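Local coordinates for putative aminotransferase (Actinomadura melliaura, PDB 4ZWV), which probably acts as a pyridoxal phosphate-dependent sugar aminotransferase in the biosynthesis of the aminopentose of the indolocarbazole AT2433, at residues Leu29-Gly32 against Pro33-Glu37. Sequence-based numbering, arbitrary orientation.
Sequences LGQG and PRVAE
The carbonyl oxygen of G32 accepts a hydrogen bond from A36 N (3.1 Å, N-H...O angle 162°), the donor lying in the carbonyl plane. It is the first i to i+4 bond of helix 33-46, followed by E37 N to P33 O at 2.9 Å. G32 is thus the N-cap and P33 the first helical residue, where a proline gives up no amide needed by the helix. G32 cannot cap the first amides with a side chain; D243 does so instead, taking G32 N and V35 N on OD1 and R34 N on OD2, and its carboxylate probably also offsets the partial positive charge of the helix N-terminus. In this DegT/DnrJ/EryC1 family chain the loop after helix 16-26 lies at the surface, with P33, R34, V35 and E37 against helix 243-273. Apolar contact is slight: Q31 CG lies 4.0 Å from V35 CG2 and 4.1 Å from V35 CG1; chi1 of 164° puts CG1 anti to the backbone N and CG2 beside it. Q31 OE1 is hydrogen-bonded to H240 ND1. In a salt bridge R34 NE (2.9 Å) and NH1 (3.1 Å) share E37 OE1, NE nearly along its C-O axis, NH1 on the anti side, tilted from the carboxylate plane. E37 OE2 forms a salt bridge with R19 NH1.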
ATOM      1  N   LEU A  29      -4.666  12.708 -11.103  1.00 16.44           N
ATOM      2  CA  LEU A  29      -5.016  11.979  -9.888  1.00 18.12           C
ATOM      3  C   LEU A  29      -3.792  11.390  -9.202  1.00 19.98           C
ATOM      4  O   LEU A  29      -3.898  10.854  -8.099  1.00 25.16           O
ATOM      5  CB  LEU A  29      -6.016  10.865 -10.202  1.00 17.14           C
ATOM      6  CG  LEU A  29      -7.509  11.232 -10.164  1.00 24.51           C
ATOM      7  CD1 LEU A  29      -7.828  12.416 -11.059  1.00 25.69           C
ATOM      8  CD2 LEU A  29      -8.359  10.028 -10.551  1.00 26.33           C
ATOM      9  N   GLY A  30      -2.641  11.469  -9.859  1.00 16.29           N
ATOM     10  CA  GLY A  30      -1.416  10.916  -9.303  1.00 16.34           C
ATOM     11  C   GLY A  30      -0.731  11.775  -8.257  1.00 13.77           C
ATOM     12  O   GLY A  30      -1.306  12.705  -7.687  1.00 15.28           O
ATOM     13  N   GLN A  31       0.525  11.443  -7.990  1.00 14.04           N
ATOM     14  CA  GLN A  31       1.326  12.195  -7.042  1.00 12.52           C
ATOM     15  C   GLN A  31       1.842  13.466  -7.709  1.00 16.01           C
ATOM     16  O   GLN A  31       2.712  13.403  -8.574  1.00 17.99           O
ATOM     17  CB  GLN A  31       2.475  11.325  -6.544  1.00 15.63           C
ATOM     18  CG  GLN A  31       3.409  12.007  -5.589  1.00 15.52           C
ATOM     19  CD  GLN A  31       4.810  11.469  -5.721  1.00 19.03           C
ATOM     20  OE1 GLN A  31       5.008  10.262  -5.874  1.00 16.49           O
ATOM     21  NE2 GLN A  31       5.791  12.359  -5.669  1.00 26.76           N
ATOM     22  N   GLY A  32       1.295  14.616  -7.323  1.00 14.02           N
ATOM     23  CA  GLY A  32       1.600  15.855  -8.014  1.00 17.07           C
ATOM     24  C   GLY A  32       1.554  17.077  -7.116  1.00 15.44           C
ATOM     25  O   GLY A  32       2.073  17.054  -5.992  1.00 14.88           O
ATOM     26  N   PRO A  33       0.916  18.156  -7.593  1.00 14.55           N
ATOM     27  CA  PRO A  33       0.959  19.428  -6.865  1.00 15.01           C
ATOM     28  C   PRO A  33       0.251  19.420  -5.517  1.00 15.66           C
ATOM     29  O   PRO A  33       0.693  20.154  -4.631  1.00 17.60           O
ATOM     30  CB  PRO A  33       0.277  20.415  -7.831  1.00 17.94           C
ATOM     31  CG  PRO A  33      -0.519  19.562  -8.761  1.00 22.43           C
ATOM     32  CD  PRO A  33       0.249  18.280  -8.902  1.00 15.94           C
ATOM     33  N   ARG A  34      -0.801  18.627  -5.339  1.00 13.09           N
ATOM     34  CA  ARG A  34      -1.459  18.623  -4.034  1.00 12.99           C
ATOM     35  C   ARG A  34      -0.574  17.935  -2.996  1.00 11.44           C
ATOM     36  O   ARG A  34      -0.501  18.373  -1.855  1.00 12.26           O
ATOM     37  CB  ARG A  34      -2.834  17.947  -4.094  1.00 13.34           C
ATOM     38  CG  ARG A  34      -3.821  18.581  -5.089  1.00 15.38           C
ATOM     39  CD  ARG A  34      -4.401  19.915  -4.600  1.00 16.76           C
ATOM     40  NE  ARG A  34      -3.429  21.001  -4.592  1.00 21.18           N
ATOM     41  CZ  ARG A  34      -3.005  21.644  -5.673  1.00 21.47           C
ATOM     42  NH1 ARG A  34      -2.116  22.618  -5.552  1.00 25.35           N
ATOM     43  NH2 ARG A  34      -3.454  21.309  -6.876  1.00 21.01           N
ATOM     44  N   VAL A  35       0.100  16.860  -3.399  1.00 11.68           N
ATOM     45  CA  VAL A  35       1.056  16.207  -2.516  1.00  9.28           C
ATOM     46  C   VAL A  35       2.148  17.189  -2.103  1.00 11.11           C
ATOM     47  O   VAL A  35       2.500  17.269  -0.929  1.00 11.22           O
ATOM     48  CB  VAL A  35       1.677  14.969  -3.183  1.00  8.81           C
ATOM     49  CG1 VAL A  35       2.953  14.531  -2.438  1.00 10.28           C
ATOM     50  CG2 VAL A  35       0.672  13.842  -3.235  1.00 13.47           C
ATOM     51  N   ALA A  36       2.671  17.945  -3.064  1.00 12.26           N
ATOM     52  CA  ALA A  36       3.703  18.939  -2.761  1.00 15.62           C
ATOM     53  C   ALA A  36       3.187  19.998  -1.785  1.00 13.20           C
ATOM     54  O   ALA A  36       3.883  20.364  -0.839  1.00 14.65           O
ATOM     55  CB  ALA A  36       4.204  19.594  -4.041  1.00 16.51           C
ATOM     56  N   GLU A  37       1.960  20.462  -2.006  1.00 13.95           N
ATOM     57  CA  GLU A  37       1.332  21.463  -1.145  1.00 13.53           C
ATOM     58  C   GLU A  37       1.148  20.939   0.281  1.00 14.61           C
ATOM     59  O   GLU A  37       1.434  21.626   1.264  1.00 15.06           O
ATOM     60  CB  GLU A  37      -0.022  21.892  -1.735  1.00 14.49           C
ATOM     61  CG  GLU A  37      -0.731  22.986  -0.939  1.00 17.11           C
ATOM     62  CD  GLU A  37      -2.111  23.335  -1.463  1.00 24.10           C
ATOM     63  OE1 GLU A  37      -2.522  22.796  -2.513  1.00 22.91           O
ATOM     64  OE2 GLU A  37      -2.791  24.160  -0.814  1.00 27.33           O
TER